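Local coordinates for xylose isomerase domain protein TIM barrel (Planctomyces limnophilus, PDB 3TVA), which binds a magnesium ion at the mouth of a TIM barrel of the xylose isomerase-like family and is probably a metal-dependent isomerase, at residues G72-E77 and V101-E106; H156-Q161 and N182-N187; H211-L216 and T257-I262. All coordinates share one frame; numbering follows the deposited sequence.

Contact 1. Residues G72-E77 and V101-E106; sequences GGFDGE and VAEMKE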
loop_
_atom_site.group_PDB
_atom_site.type_symbol
_atom_site.label_atom_id
_atom_site.label_comp_id
_atom_site.label_asym_id
_atom_site.label_seq_id
_atom_site.Cartn_x
_atom_site.Cartn_y
_atom_site.Cartn_z
ATOM N N GLY A 72 6.647 -3.397 -3.055
ATOM C CA GLY A 72 7.601 -3.098 -4.106
ATOM C C GLY A 72 7.730 -1.608 -4.373
ATOM O O GLY A 72 6.811 -0.832 -4.133
ATOM N N GLY A 73 8.892 -1.215 -4.866
ATOM C CA GLY A 73 9.148 0.135 -5.339
ATOM C C GLY A 73 10.397 -0.020 -6.182
ATOM O O GLY A 73 11.181 -0.944 -5.947
ATOM N N PHE A 74 10.604 0.864 -7.152
ATOM C CA PHE A 74 11.612 0.598 -8.170
ATOM C C PHE A 74 12.350 1.856 -8.551
ATOM O O PHE A 74 11.829 2.962 -8.392
ATOM C CB PHE A 74 10.957 0.022 -9.432
ATOM C CG PHE A 74 9.942 -1.051 -9.158
ATOM C CD1 PHE A 74 10.344 -2.346 -8.883
ATOM C CD2 PHE A 74 8.588 -0.765 -9.174
ATOM C CE1 PHE A 74 9.400 -3.348 -8.633
ATOM C CE2 PHE A 74 7.645 -1.755 -8.923
ATOM C CZ PHE A 74 8.055 -3.047 -8.652
ATOM N N ASP A 75 13.567 1.689 -9.051
ATOM C CA ASP A 75 14.346 2.810 -9.557
ATOM C C ASP A 75 13.656 3.402 -10.782
ATOM O O ASP A 75 13.046 2.677 -11.582
ATOM C CB ASP A 75 15.767 2.356 -9.907
ATOM C CG ASP A 75 16.580 1.986 -8.676
ATOM O OD1 ASP A 75 17.202 0.899 -8.672
ATOM O OD2 ASP A 75 16.597 2.784 -7.712
ATOM N N GLY A 76 13.731 4.722 -10.906
ATOM C CA GLY A 76 13.149 5.432 -12.030
ATOM C C GLY A 76 11.683 5.789 -11.845
ATOM O O GLY A 76 11.065 6.343 -12.746
ATOM N N GLU A 77 11.116 5.467 -10.688
ATOM C CA GLU A 77 9.729 5.849 -10.418
ATOM C C GLU A 77 9.675 7.287 -9.912
ATOM O O GLU A 77 10.382 7.649 -8.971
ATOM C CB GLU A 77 9.093 4.908 -9.406
ATOM C CG GLU A 77 8.758 3.537 -9.973
ATOM C CD GLU A 77 7.926 2.704 -9.012
ATOM O OE1 GLU A 77 8.249 2.704 -7.802
ATOM O OE2 GLU A 77 6.946 2.058 -9.465
ATOM N N VAL A 101 9.031 -6.417 -13.247
ATOM C CA VAL A 101 8.435 -7.729 -13.046
ATOM C C VAL A 101 9.435 -8.664 -12.347
ATOM O O VAL A 101 9.086 -9.333 -11.364
ATOM C CB VAL A 101 7.965 -8.333 -14.387
ATOM C CG1 VAL A 101 7.567 -9.818 -14.235
ATOM C CG2 VAL A 101 6.811 -7.521 -14.929
ATOM N N ALA A 102 10.671 -8.707 -12.852
ATOM C CA ALA A 102 11.726 -9.527 -12.246
ATOM C C ALA A 102 12.045 -9.072 -10.809
ATOM O O ALA A 102 12.267 -9.894 -9.916
ATOM C CB ALA A 102 13.019 -9.522 -13.121
ATOM N N GLU A 103 12.050 -7.766 -10.586
ATOM C CA GLU A 103 12.227 -7.244 -9.237
ATOM C C GLU A 103 11.099 -7.660 -8.295
ATOM O O GLU A 103 11.365 -7.992 -7.140
ATOM C CB GLU A 103 12.345 -5.723 -9.232
ATOM C CG GLU A 103 13.720 -5.212 -9.528
ATOM C CD GLU A 103 13.939 -3.833 -8.934
ATOM O OE1 GLU A 103 14.004 -2.861 -9.715
ATOM O OE2 GLU A 103 14.035 -3.721 -7.687
HETATM N N MSE A 104 9.850 -7.638 -8.765
HETATM C CA MSE A 104 8.716 -8.034 -7.905
HETATM C C MSE A 104 8.839 -9.510 -7.534
HETATM O O MSE A 104 8.471 -9.927 -6.428
HETATM C CB MSE A 104 7.354 -7.801 -8.591
HETATM C CG MSE A 104 6.770 -6.410 -8.434
HETATM SE SE MSE A 104 6.607 -5.809 -6.575
HETATM C CE MSE A 104 5.439 -7.151 -5.892
ATOM N N LYS A 105 9.338 -10.311 -8.465
ATOM C CA LYS A 105 9.589 -11.718 -8.148
ATOM C C LYS A 105 10.704 -11.918 -7.113
ATOM O O LYS A 105 10.583 -12.780 -6.258
ATOM C CB LYS A 105 9.841 -12.545 -9.403
ATOM C CG LYS A 105 8.603 -12.640 -10.308
ATOM C CD LYS A 105 8.912 -13.456 -11.559
ATOM C CE LYS A 105 7.767 -13.357 -12.557
ATOM N NZ LYS A 105 8.084 -14.092 -13.798
ATOM N N GLU A 106 11.772 -11.127 -7.177
ATOM C CA GLU A 106 12.796 -11.166 -6.122
ATOM C C GLU A 106 12.232 -10.690 -4.788
ATOM O O GLU A 106 12.612 -11.183 -3.737
ATOM C CB GLU A 106 13.974 -10.259 -6.454
ATOM C CG GLU A 106 14.806 -10.662 -7.630
ATOM C CD GLU A 106 15.777 -9.546 -8.003
ATOM O OE1 GLU A 106 16.007 -9.341 -9.222
ATOM O OE2 GLU A 106 16.281 -8.863 -7.066
HETATM O O HOH W 1 14.880 -0.793 -8.646
#
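The loop 72-77 runs past one side of segment 101-106 of helix 97-114, with Gly-72 and Met-104 the nearest pair of residues, their CA atoms 6.3 Å apart. A type II beta turn runs from Phe-74 to Glu-77, where Gly-76 takes up a left-handed conformation (phi 86°); the amide N of Phe-74 is bound by Glu-77 OE1 at 3.1 Å. Phe-74 leaves the backbone toward the helix, and its ring is met at the edge. Phe-74 CZ touches CG of Met-104, a selenomethionine, at 3.6 Å, and SE lies 5.0 Å from the Phe-74 ring centroid in an edge-on Met-aromatic contact. The bent Met-104 chain also brings SE to within 3.8 Å of Gly-72 CA, on the side where any CB would clash. Glu-103 slides past Phe-74 with its carboxylate nearly perpendicular to the ring. One water joins the two segments: it donates to Glu-103 OE1 at 2.5 Å, accepts from Asp-75 N at 2.8 Å and donates weakly to Asp-75 OD1, so it bridges two acidic side chains. Arg-48 forms a salt bridge with Glu-103 OE2. Beneath, Phe-74 and Met-104 rest on Leu-121 of strand 118-121, while Met-104 reaches Leu-144 of helix 132-149.

Contact 2. Residues H156-Q161 and N182-N187; sequences HLETGQ and NFDPAN. With MG (magnesium ion), chain C.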
loop_
_atom_site.group_PDB
_atom_site.type_symbol
_atom_site.label_atom_id
_atom_site.label_comp_id
_atom_site.label_asym_id
_atom_site.label_seq_id
_atom_site.Cartn_x
_atom_site.Cartn_y
_atom_site.Cartn_z
ATOM N N HIS A 156 -1.225 -7.598 -3.170
ATOM C CA HIS A 156 -2.193 -6.551 -2.839
ATOM C C HIS A 156 -1.930 -5.313 -3.699
ATOM O O HIS A 156 -0.874 -4.665 -3.571
ATOM C CB HIS A 156 -2.068 -6.159 -1.358
ATOM C CG HIS A 156 -2.342 -7.274 -0.393
ATOM N ND1 HIS A 156 -2.319 -7.088 0.978
ATOM C CD2 HIS A 156 -2.650 -8.579 -0.586
ATOM C CE1 HIS A 156 -2.584 -8.234 1.582
ATOM N NE2 HIS A 156 -2.791 -9.156 0.655
ATOM N N LEU A 157 -2.874 -4.978 -4.575
ATOM C CA LEU A 157 -2.737 -3.783 -5.410
ATOM C C LEU A 157 -3.003 -2.552 -4.577
ATOM O O LEU A 157 -4.038 -2.437 -3.920
ATOM C CB LEU A 157 -3.721 -3.810 -6.588
ATOM C CG LEU A 157 -3.551 -4.987 -7.538
ATOM C CD1 LEU A 157 -4.640 -5.024 -8.626
ATOM C CD2 LEU A 157 -2.151 -4.943 -8.163
ATOM N N GLU A 158 -2.062 -1.627 -4.594
ATOM C CA GLU A 158 -2.232 -0.362 -3.911
ATOM C C GLU A 158 -3.229 0.515 -4.691
ATOM O O GLU A 158 -3.202 0.531 -5.918
ATOM C CB GLU A 158 -0.872 0.308 -3.816
ATOM C CG GLU A 158 -0.930 1.729 -3.404
ATOM C CD GLU A 158 -1.205 1.898 -1.928
ATOM O OE1 GLU A 158 -1.331 0.914 -1.170
ATOM O OE2 GLU A 158 -1.306 3.054 -1.542
ATOM N N THR A 159 -4.117 1.215 -3.987
ATOM C CA THR A 159 -5.085 2.106 -4.631
ATOM C C THR A 159 -4.401 3.154 -5.492
ATOM O O THR A 159 -3.570 3.930 -5.001
ATOM C CB THR A 159 -5.881 2.930 -3.607
ATOM O OG1 THR A 159 -6.476 2.072 -2.643
ATOM C CG2 THR A 159 -6.959 3.702 -4.308
ATOM N N GLY A 160 -4.796 3.183 -6.764
ATOM C CA GLY A 160 -4.191 4.007 -7.799
ATOM C C GLY A 160 -5.057 5.158 -8.273
ATOM O O GLY A 160 -5.895 5.694 -7.540
ATOM N N GLN A 161 -4.827 5.547 -9.518
ATOM C CA GLN A 161 -5.629 6.581 -10.163
ATOM C C GLN A 161 -6.917 6.025 -10.781
ATOM O O GLN A 161 -7.812 6.791 -11.152
ATOM C CB GLN A 161 -4.802 7.294 -11.232
ATOM C CG GLN A 161 -5.395 8.607 -11.742
ATOM C CD GLN A 161 -6.115 8.455 -13.080
ATOM O OE1 GLN A 161 -6.265 7.346 -13.608
ATOM N NE2 GLN A 161 -6.562 9.581 -13.635
ATOM N N ASN A 182 -4.585 -3.448 -1.391
ATOM C CA ASN A 182 -4.245 -2.654 -0.215
ATOM C C ASN A 182 -4.948 -1.318 -0.360
ATOM O O ASN A 182 -4.554 -0.483 -1.191
ATOM C CB ASN A 182 -2.736 -2.410 -0.094
ATOM C CG ASN A 182 -2.379 -1.667 1.196
ATOM O OD1 ASN A 182 -2.250 -2.278 2.265
ATOM N ND2 ASN A 182 -2.243 -0.342 1.107
ATOM N N PHE A 183 -5.961 -1.086 0.464
ATOM C CA PHE A 183 -6.787 0.093 0.260
ATOM C C PHE A 183 -6.179 1.330 0.919
ATOM O O PHE A 183 -5.847 1.320 2.117
ATOM C CB PHE A 183 -8.227 -0.125 0.746
ATOM C CG PHE A 183 -9.182 0.943 0.260
ATOM C CD1 PHE A 183 -9.478 2.040 1.048
ATOM C CD2 PHE A 183 -9.747 0.862 -1.011
ATOM C CE1 PHE A 183 -10.336 3.041 0.588
ATOM C CE2 PHE A 183 -10.609 1.855 -1.482
ATOM C CZ PHE A 183 -10.899 2.944 -0.688
ATOM N N ASP A 184 -6.020 2.383 0.122
ATOM C CA ASP A 184 -5.511 3.675 0.599
ATOM C C ASP A 184 -6.448 4.818 0.204
ATOM O O ASP A 184 -6.410 5.290 -0.922
ATOM C CB ASP A 184 -4.089 3.967 0.112
ATOM C CG ASP A 184 -3.532 5.276 0.693
ATOM O OD1 ASP A 184 -4.298 6.207 1.013
ATOM O OD2 ASP A 184 -2.314 5.391 0.864
ATOM N N PRO A 185 -7.332 5.229 1.112
ATOM C CA PRO A 185 -8.313 6.262 0.741
ATOM C C PRO A 185 -7.689 7.617 0.362
ATOM O O PRO A 185 -8.258 8.333 -0.465
ATOM C CB PRO A 185 -9.162 6.392 2.000
ATOM C CG PRO A 185 -8.210 6.045 3.124
ATOM C CD PRO A 185 -7.228 5.038 2.569
ATOM N N ALA A 186 -6.547 7.972 0.954
ATOM C CA ALA A 186 -5.949 9.263 0.667
ATOM C C ALA A 186 -5.485 9.341 -0.779
ATOM O O ALA A 186 -5.539 10.417 -1.386
ATOM C CB ALA A 186 -4.794 9.561 1.623
ATOM N N ASN A 187 -5.070 8.205 -1.345
ATOM C CA ASN A 187 -4.609 8.183 -2.737
ATOM C C ASN A 187 -5.671 8.662 -3.719
ATOM O O ASN A 187 -5.368 9.376 -4.664
ATOM C CB ASN A 187 -4.087 6.795 -3.155
ATOM C CG ASN A 187 -2.761 6.435 -2.471
ATOM O OD1 ASN A 187 -2.154 7.267 -1.795
ATOM N ND2 ASN A 187 -2.302 5.201 -2.669
HETATM MG MG MG C . -0.499 3.864 0.605
#
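Two neighbouring parallel strands of the TIM barrel, joined through helix 164-174 as a beta-alpha-beta unit, deliver half of the magnesium site from their C-terminal ends. Glu-158 OE2 and Asp-184 OD2 each bind the ion at 2.4 Å; His-211 and Glu-259 complete the protein ligands. Asp-184 OD2 also accepts from Lys-213 NZ. Glu-158 and Asn-182 are paired in the sheet and lie side by side, both with CG anti to the backbone N. The amide ND2 of Asn-182, whose OD1 is hydrogen-bonded to Ser-209 and Gln-39, donates to the syn lone pair of Glu-158 OE1 at 2.8 Å, its plane only 23° from the carboxylate, so the oxygen not on the metal is held and the carboxylate's rotation is fixed. Asn-187 comes in across Glu-158 instead: its ND2 makes a straighter bond to Thr-159 O at 2.9 Å and a weak one to Glu-158 OE2. An alanine at Glu-158 would remove a metal ligand and would probably weaken magnesium binding and loosen both asparagine amides. Thr-159 OG1 accepts an almost linear bond from Asp-184 N (2.8 Å, 173°), positioning the second ligand at its backbone. Asp-184 is also the N-cap of helix 185-190, its OD1 taking Asn-187 N at 3.2 Å. Strand 154-158 pairs with strand 118-121 and strand 179-183 with strand 207-216, while Phe-183 packs outward on Leu-200 and Val-203 of helix 196-203.

Contact 3. Residues H211-L216 and T257-I262; sequences HCKDAL and TIEREI. With MG (magnesium ion), chain C; GOL (glycerol), chain E.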
loop_
_atom_site.group_PDB
_atom_site.type_symbol
_atom_site.label_atom_id
_atom_site.label_comp_id
_atom_site.label_asym_id
_atom_site.label_seq_id
_atom_site.Cartn_x
_atom_site.Cartn_y
_atom_site.Cartn_z
ATOM N N HIS A 211 -4.135 1.122 4.272
ATOM C CA HIS A 211 -3.342 2.205 4.809
ATOM C C HIS A 211 -4.251 3.269 5.409
ATOM O O HIS A 211 -5.311 3.588 4.854
ATOM C CB HIS A 211 -2.425 2.780 3.724
ATOM C CG HIS A 211 -1.305 1.857 3.359
ATOM N ND1 HIS A 211 -0.539 2.013 2.227
ATOM C CD2 HIS A 211 -0.828 0.751 3.981
ATOM C CE1 HIS A 211 0.354 1.044 2.154
ATOM N NE2 HIS A 211 0.205 0.264 3.211
ATOM N N CYS A 212 -3.857 3.781 6.569
ATOM C CA CYS A 212 -4.533 4.923 7.144
ATOM C C CYS A 212 -3.688 6.137 6.846
ATOM O O CYS A 212 -2.607 6.312 7.411
ATOM C CB CYS A 212 -4.701 4.761 8.656
ATOM S SG CYS A 212 -5.862 3.434 9.050
ATOM N N LYS A 213 -4.202 6.968 5.948
ATOM C CA LYS A 213 -3.502 8.160 5.497
ATOM C C LYS A 213 -4.591 9.171 5.147
ATOM O O LYS A 213 -5.720 8.781 4.837
ATOM C CB LYS A 213 -2.634 7.842 4.274
ATOM C CG LYS A 213 -1.655 8.959 3.941
ATOM C CD LYS A 213 -1.405 9.092 2.452
ATOM C CE LYS A 213 -0.592 7.978 1.918
ATOM N NZ LYS A 213 -0.807 7.779 0.442
ATOM N N ASP A 214 -4.275 10.463 5.198
ATOM C CA ASP A 214 -5.298 11.486 4.959
ATOM C C ASP A 214 -4.804 12.518 3.941
ATOM O O ASP A 214 -3.596 12.701 3.766
ATOM C CB ASP A 214 -5.671 12.176 6.280
ATOM C CG ASP A 214 -7.120 12.690 6.305
ATOM O OD1 ASP A 214 -7.771 12.788 5.238
ATOM O OD2 ASP A 214 -7.604 13.011 7.411
ATOM N N ALA A 215 -5.736 13.191 3.273
ATOM C CA ALA A 215 -5.368 14.194 2.278
ATOM C C ALA A 215 -6.481 15.207 2.058
ATOM O O ALA A 215 -7.642 14.942 2.372
ATOM C CB ALA A 215 -5.002 13.520 0.953
ATOM N N LEU A 216 -6.114 16.359 1.503
ATOM C CA LEU A 216 -7.075 17.389 1.114
ATOM C C LEU A 216 -7.254 17.345 -0.398
ATOM O O LEU A 216 -6.277 17.167 -1.133
ATOM C CB LEU A 216 -6.560 18.777 1.521
ATOM C CG LEU A 216 -6.378 19.035 3.021
ATOM C CD1 LEU A 216 -5.648 20.377 3.268
ATOM C CD2 LEU A 216 -7.745 19.014 3.749
ATOM N N THR A 257 -2.722 0.140 9.072
ATOM C CA THR A 257 -1.340 0.529 8.886
ATOM C C THR A 257 -1.245 2.010 8.558
ATOM O O THR A 257 -1.651 2.454 7.480
ATOM C CB THR A 257 -0.638 -0.295 7.784
ATOM O OG1 THR A 257 -0.851 -1.695 8.012
ATOM C CG2 THR A 257 0.870 0.007 7.777
ATOM N N ILE A 258 -0.698 2.765 9.499
ATOM C CA ILE A 258 -0.518 4.194 9.328
ATOM C C ILE A 258 0.605 4.471 8.337
ATOM O O ILE A 258 1.721 3.957 8.466
ATOM C CB ILE A 258 -0.144 4.881 10.656
ATOM C CG1 ILE A 258 -1.142 4.527 11.753
ATOM C CG2 ILE A 258 -0.051 6.383 10.467
ATOM C CD1 ILE A 258 -0.625 4.835 13.168
ATOM N N GLU A 259 0.308 5.298 7.351
ATOM C CA GLU A 259 1.323 5.735 6.420
ATOM C C GLU A 259 1.372 7.254 6.405
ATOM O O GLU A 259 0.353 7.898 6.191
ATOM C CB GLU A 259 1.024 5.223 5.016
ATOM C CG GLU A 259 2.135 5.581 4.035
ATOM C CD GLU A 259 1.852 5.039 2.654
ATOM O OE1 GLU A 259 0.751 5.308 2.156
ATOM O OE2 GLU A 259 2.711 4.331 2.088
ATOM N N ARG A 260 2.538 7.831 6.677
ATOM C CA ARG A 260 2.691 9.275 6.532
ATOM C C ARG A 260 3.983 9.532 5.796
ATOM O O ARG A 260 5.075 9.339 6.367
ATOM C CB ARG A 260 2.746 9.919 7.914
ATOM C CG ARG A 260 2.917 11.424 7.908
ATOM C CD ARG A 260 1.577 12.148 7.882
ATOM N NE ARG A 260 1.768 13.595 7.892
ATOM C CZ ARG A 260 1.894 14.342 6.799
ATOM N NH1 ARG A 260 1.846 13.778 5.589
ATOM N NH2 ARG A 260 2.076 15.655 6.916
ATOM N N GLU A 261 3.921 10.034 4.565
ATOM C CA GLU A 261 5.189 10.044 3.885
ATOM C C GLU A 261 5.745 11.448 3.913
ATOM O O GLU A 261 5.545 12.234 2.991
ATOM C CB GLU A 261 4.944 9.646 2.426
ATOM C CG GLU A 261 3.913 8.533 2.248
ATOM C CD GLU A 261 3.695 8.155 0.783
ATOM O OE1 GLU A 261 2.746 8.693 0.170
ATOM O OE2 GLU A 261 4.462 7.319 0.249
ATOM N N ILE A 262 6.598 11.680 4.898
ATOM C CA ILE A 262 7.456 12.840 4.949
ATOM C C ILE A 262 8.758 12.390 5.596
ATOM O O ILE A 262 9.155 12.927 6.636
ATOM C CB ILE A 262 6.790 14.003 5.748
ATOM C CG1 ILE A 262 6.216 13.508 7.081
ATOM C CG2 ILE A 262 5.655 14.628 4.944
ATOM C CD1 ILE A 262 5.651 14.616 7.954
HETATM MG MG MG C . -0.499 3.864 0.605
HETATM C C1 GOL E . 3.969 2.888 -1.491
HETATM O O1 GOL E . 4.120 3.261 -2.839
HETATM C C2 GOL E . 2.834 3.682 -0.842
HETATM O O2 GOL E . 1.975 2.807 -0.138
HETATM C C3 GOL E . 2.044 4.535 -1.834
HETATM O O3 GOL E . 1.084 5.336 -1.166
#
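Glu-259, Lys-213 and His-211 bury the most surface between these parallel strand ends, and all three lie at or beside the metal. Glu-259 follows directly after the last paired residue of its strand. Its chain is fully extended to CD, with CG anti to the backbone N (chi1 -176°), and this carries Glu-259 OE1 to the magnesium at 2.5 Å. The other oxygen, Glu-259 OE2, accepts from O2 of a bound glycerol at 2.8 Å; the glycerol probably comes from the crystallisation liquor, yet it lies beside the ion in the same pocket. His-211 binds the ion through ND1, also at 2.5 Å, its ring turned 59° from the Glu-259 carboxylate, while CD2 lies alongside Thr-257 CB. On the far side of the ring NE2 is hydrogen-bonded to Gln-39, which probably helps set the tautomer that leaves ND1 for the metal. Lys-213 runs beside Glu-259, pointing the same way, and bends at chi2 and chi3 so that CE touches OE1 at 3.0 Å. Lys-213 NZ donates to Asp-184 OD2 and has a long salt bridge to Glu-261 OE1 (3.7 Å); a positive charge here would probably offset part of the acidic cluster. The backbone supplies the frame: Cys-212 N donates to Thr-257 O at 2.7 Å, and Glu-259 N to Cys-212 O at 3.1 Å. Strand 207-216 pairs on its other edge with strand 179-183; further along it pairs antiparallel with strand 229-231. Strand 256-258 closes the barrel onto strand 13-18, and Ile-258 packs outward on helix 266-287.

Overall arrangement
Contacts 2 and 3 are two halves of one metal site, their centres 11 Å apart: each gives two ligands to the same magnesium at the C-terminal ends of the barrel strands, probably the active site, as in other TIM-barrel enzymes. They are joined directly, since strands 179-183 and 207-216 are neighbours in the sheet, and Lys-213 NZ forms a salt bridge with Asp-184 OD2 at 2.9 Å. Contact 1 stands apart, with its centre 18 Å from that of contact 2 and 22 Å from that of contact 3, across the chain's centre from the latter. It joins the loop after strand 66-71 to helix 97-114, and Gly-72 CA is about 12 Å from the ion.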